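Local coordinates for leucine aminopeptidase 1 (Caenorhabditis elegans, PDB 2HC9), which releases N-terminal amino acids, preferably leucine, from peptides as a two-zinc M17 aminopeptidase and probably serves as a digestive enzyme, at residues 249-263 / 301-315. The protein carries 1 engineered substitution. Sequence-based numbering, arbitrary orientation. Where two conformers were deposited one is given.
With ZN (zinc ion), chain C; ZN (zinc ion), chain B.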
# COMPACT_ATOMS: atom_id res chain seq x y z
N LEU A 249 23.71 4.73 -33.60
CA LEU A 249 23.66 4.63 -32.15
C LEU A 249 22.53 5.54 -31.66
O LEU A 249 22.68 6.76 -31.63
CB LEU A 249 24.99 5.12 -31.52
CG LEU A 249 26.23 4.39 -32.05
CD1 LEU A 249 27.53 5.06 -31.56
CD2 LEU A 249 26.23 2.88 -31.68
N VAL A 250 21.41 4.92 -31.30
CA VAL A 250 20.22 5.67 -30.91
C VAL A 250 20.15 5.66 -29.37
O VAL A 250 20.18 4.61 -28.76
CB VAL A 250 18.92 5.06 -31.53
CG1 VAL A 250 17.69 6.00 -31.29
CG2 VAL A 250 19.11 4.82 -33.09
N GLY A 251 20.05 6.85 -28.76
CA GLY A 251 20.07 6.96 -27.30
C GLY A 251 18.82 7.62 -26.73
O GLY A 251 18.32 8.62 -27.27
N LYS A 252 18.34 7.06 -25.61
CA LYS A 252 17.23 7.66 -24.84
C LYS A 252 17.74 8.81 -24.00
O LYS A 252 18.55 8.61 -23.07
CB LYS A 252 16.60 6.61 -23.89
CG LYS A 252 15.49 7.20 -22.96
CD LYS A 252 14.93 6.13 -22.02
CE LYS A 252 13.96 6.81 -21.03
NZ LYS A 252 13.32 5.82 -20.06
N GLY A 253 17.28 10.02 -24.34
CA GLY A 253 17.71 11.24 -23.65
C GLY A 253 16.60 11.92 -22.88
O GLY A 253 16.30 13.10 -23.09
N VAL A 254 15.99 11.18 -21.96
CA VAL A 254 14.98 11.78 -21.11
C VAL A 254 15.68 12.53 -19.98
O VAL A 254 16.17 11.93 -19.01
CB VAL A 254 13.98 10.72 -20.57
CG1 VAL A 254 12.98 11.39 -19.61
CG2 VAL A 254 13.21 10.09 -21.78
N VAL A 255 15.76 13.85 -20.12
CA VAL A 255 16.56 14.65 -19.19
C VAL A 255 15.99 14.62 -17.78
O VAL A 255 16.71 14.74 -16.80
CB VAL A 255 16.77 16.11 -19.67
CG1 VAL A 255 17.52 16.13 -21.02
CG2 VAL A 255 15.45 16.86 -19.80
N TYR A 256 14.67 14.46 -17.68
CA TYR A 256 14.05 14.13 -16.40
C TYR A 256 12.78 13.39 -16.66
O TYR A 256 12.03 13.75 -17.57
CB TYR A 256 13.70 15.40 -15.60
CG TYR A 256 13.46 15.07 -14.16
CD1 TYR A 256 14.54 14.98 -13.26
CD2 TYR A 256 12.17 14.80 -13.69
CE1 TYR A 256 14.33 14.65 -11.92
CE2 TYR A 256 11.95 14.49 -12.37
CZ TYR A 256 13.01 14.41 -11.50
OH TYR A 256 12.74 14.10 -10.21
N ASP A 257 12.52 12.37 -15.85
CA ASP A 257 11.28 11.60 -15.97
C ASP A 257 10.46 11.71 -14.67
O ASP A 257 10.76 11.04 -13.68
CB ASP A 257 11.66 10.14 -16.25
CG ASP A 257 10.47 9.31 -16.71
OD1 ASP A 257 9.35 9.88 -16.88
OD2 ASP A 257 10.70 8.10 -16.91
N THR A 258 9.42 12.55 -14.68
CA THR A 258 8.47 12.57 -13.55
C THR A 258 7.51 11.37 -13.61
O THR A 258 6.75 11.15 -12.66
CB THR A 258 7.57 13.81 -13.59
OG1 THR A 258 6.75 13.74 -14.75
CG2 THR A 258 8.39 15.13 -13.60
N GLY A 259 7.54 10.64 -14.72
CA GLY A 259 6.56 9.58 -15.01
C GLY A 259 5.43 10.08 -15.91
O GLY A 259 4.72 9.28 -16.56
N GLY A 260 5.23 11.40 -15.93
CA GLY A 260 4.09 11.99 -16.64
C GLY A 260 2.84 11.96 -15.79
O GLY A 260 2.91 11.84 -14.56
N LEU A 261 1.66 12.06 -16.40
CA LEU A 261 0.45 12.08 -15.58
C LEU A 261 0.24 10.80 -14.75
O LEU A 261 -0.34 10.86 -13.67
CB LEU A 261 -0.80 12.42 -16.41
CG LEU A 261 -1.04 13.91 -16.66
CD1 LEU A 261 -2.04 14.07 -17.81
CD2 LEU A 261 -1.56 14.65 -15.40
N GLN A 262 0.74 9.66 -15.23
CA GLN A 262 0.88 8.48 -14.37
C GLN A 262 2.19 8.63 -13.59
O GLN A 262 3.22 8.01 -13.89
CB GLN A 262 0.82 7.17 -15.17
CG GLN A 262 -0.62 6.88 -15.64
CD GLN A 262 -0.64 5.93 -16.80
OE1 GLN A 262 -0.21 6.28 -17.90
NE2 GLN A 262 -1.15 4.72 -16.57
N ILE A 263 2.12 9.51 -12.60
CA ILE A 263 3.31 10.09 -11.96
C ILE A 263 4.05 9.08 -11.10
O ILE A 263 3.43 8.21 -10.48
CB ILE A 263 2.86 11.32 -11.12
CG1 ILE A 263 4.02 12.25 -10.79
CG2 ILE A 263 2.06 10.89 -9.87
CD1 ILE A 263 3.50 13.66 -10.31
N CYS A 301 22.04 9.24 -32.79
CA CYS A 301 20.70 9.79 -32.90
C CYS A 301 20.16 9.91 -31.47
O CYS A 301 19.95 8.89 -30.81
CB CYS A 301 19.76 8.85 -33.68
SG CYS A 301 20.35 8.46 -35.35
N LEU A 302 19.96 11.13 -31.01
CA LEU A 302 19.63 11.38 -29.60
C LEU A 302 18.21 11.88 -29.49
O LEU A 302 17.86 12.88 -30.10
CB LEU A 302 20.59 12.40 -28.98
CG LEU A 302 22.08 12.01 -29.16
CD1 LEU A 302 22.93 13.06 -28.47
CD2 LEU A 302 22.45 10.60 -28.69
N CYS A 303 17.38 11.16 -28.72
CA CYS A 303 15.99 11.54 -28.57
C CYS A 303 15.88 12.24 -27.22
O CYS A 303 16.02 11.59 -26.18
CB CYS A 303 15.11 10.27 -28.59
SG CYS A 303 15.40 9.26 -30.09
N ILE A 304 15.68 13.57 -27.24
CA ILE A 304 15.93 14.40 -26.05
C ILE A 304 14.62 15.09 -25.63
O ILE A 304 14.08 15.92 -26.35
CB ILE A 304 16.99 15.48 -26.32
CG1 ILE A 304 18.34 14.81 -26.65
CG2 ILE A 304 17.18 16.39 -25.08
CD1 ILE A 304 19.39 15.81 -27.24
N VAL A 305 14.07 14.65 -24.50
CA VAL A 305 12.74 15.15 -24.04
C VAL A 305 12.76 15.29 -22.53
O VAL A 305 13.58 14.68 -21.85
CB VAL A 305 11.60 14.15 -24.39
CG1 VAL A 305 11.47 13.95 -25.91
CG2 VAL A 305 11.79 12.81 -23.64
N GLU A 306 11.85 16.10 -21.99
CA GLU A 306 11.55 16.00 -20.57
C GLU A 306 10.10 15.55 -20.41
O GLU A 306 9.21 16.09 -21.07
CB GLU A 306 11.80 17.33 -19.85
CG GLU A 306 11.45 17.23 -18.32
CD GLU A 306 11.96 18.40 -17.48
OE1 GLU A 306 13.01 18.99 -17.83
OE2 GLU A 306 11.32 18.70 -16.44
N ASN A 307 9.88 14.53 -19.56
CA ASN A 307 8.55 13.93 -19.38
C ASN A 307 7.93 14.52 -18.10
O ASN A 307 8.30 14.14 -16.98
CB ASN A 307 8.70 12.39 -19.28
CG ASN A 307 7.37 11.66 -19.43
OD1 ASN A 307 6.46 12.15 -20.10
ND2 ASN A 307 7.25 10.49 -18.80
N ASN A 308 7.04 15.50 -18.27
CA ASN A 308 6.53 16.27 -17.13
C ASN A 308 5.01 16.37 -17.19
O ASN A 308 4.36 15.71 -18.00
CB ASN A 308 7.22 17.66 -17.04
CG ASN A 308 7.43 18.12 -15.57
OD1 ASN A 308 6.48 18.17 -14.79
ND2 ASN A 308 8.67 18.49 -15.22
N VAL A 309 4.44 17.19 -16.31
CA VAL A 309 3.03 17.11 -15.98
C VAL A 309 2.36 18.47 -16.27
O VAL A 309 2.72 19.49 -15.67
CB VAL A 309 2.85 16.75 -14.48
CG1 VAL A 309 1.38 16.81 -14.08
CG2 VAL A 309 3.43 15.35 -14.22
N SER A 310 1.40 18.47 -17.19
CA SER A 310 0.55 19.65 -17.41
C SER A 310 -0.72 19.22 -18.14
O SER A 310 -0.81 18.06 -18.57
CB SER A 310 1.29 20.71 -18.23
OG SER A 310 1.24 20.41 -19.62
N PRO A 311 -1.68 20.14 -18.30
CA PRO A 311 -2.90 19.78 -19.04
C PRO A 311 -2.68 19.38 -20.50
O PRO A 311 -3.57 18.77 -21.09
CB PRO A 311 -3.74 21.07 -18.97
CG PRO A 311 -3.23 21.77 -17.71
CD PRO A 311 -1.75 21.52 -17.77
N ILE A 312 -1.53 19.71 -21.08
CA ILE A 312 -1.24 19.26 -22.44
C ILE A 312 -0.43 17.98 -22.51
O ILE A 312 -0.17 17.49 -23.62
CB ILE A 312 -0.65 20.38 -23.33
CG1 ILE A 312 0.75 20.79 -22.85
CG2 ILE A 312 -1.66 21.54 -23.45
CD1 ILE A 312 1.58 21.48 -23.94
N ALA A 313 -0.06 17.41 -21.37
CA ALA A 313 0.78 16.18 -21.37
C ALA A 313 -0.00 14.97 -21.91
O ALA A 313 -1.25 14.96 -21.87
CB ALA A 313 1.33 15.87 -19.96
N ASN A 314 0.72 13.96 -22.38
CA ASN A 314 0.17 12.61 -22.58
C ASN A 314 -0.67 12.15 -21.37
O ASN A 314 -0.30 12.44 -20.22
CB ASN A 314 1.31 11.58 -22.72
CG ASN A 314 2.02 11.63 -24.08
OD1 ASN A 314 1.47 12.10 -25.09
ND2 ASN A 314 3.26 11.10 -24.10
N LYS A 315 -1.77 11.47 -21.65
CA LYS A 315 -2.71 10.91 -20.67
C LYS A 315 -2.91 9.44 -21.08
O LYS A 315 -3.00 9.17 -22.27
CB LYS A 315 -4.10 11.54 -20.84
CG LYS A 315 -4.24 13.02 -20.69
CD LYS A 315 -5.67 13.46 -20.91
CE LYS A 315 -5.88 14.02 -22.30
NZ LYS A 315 -5.73 15.49 -22.33
ZN ZN C . 12.19 6.99 -18.70
ZN ZN B . 9.35 6.72 -17.63
O HOH W 1 2.09 12.36 -19.30
O HOH W 2 10.94 5.50 -17.94
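Strand 249-254 runs parallel to 301-307, joined by six backbone hydrogen bonds from C301 N to L249 O through V255 N to V305 O, resumed past the corner by N307 N to Y256 O (3.0 Å). G253 pairs tightly with I304 (CA to CA 4.3 Å), where a CB would clash with C303 O. At the end of the ladder, N307 and D257 lie side by side, amide and carboxylate planes 40° apart. N307 ND2 donates to D257 OD1 (2.9 Å) on the syn side, while G259 N, closing an Asx turn, reaches the same oxygen from the opposite face. This double grip restrains the carboxylate, whose OD2 bridges both zinc ions; K252 NZ binds one of them (2.1 Å). T258 OG1, between its backbone N and carbonyl carbon (chi1 65°), donates to N307 O (2.7 Å) and accepts from G260 N in an ST turn. A valine here would probably leave G260 N without its acceptor and loosen the turn. D275, D334 and E336 complete the zinc site. Parallel strands 256-257 and 297-307 form a beta-alpha-beta unit through helix 277-290; strand 356-361 flanks 246-254, and helices 186-199 and 218-224 pack against I304 and V305.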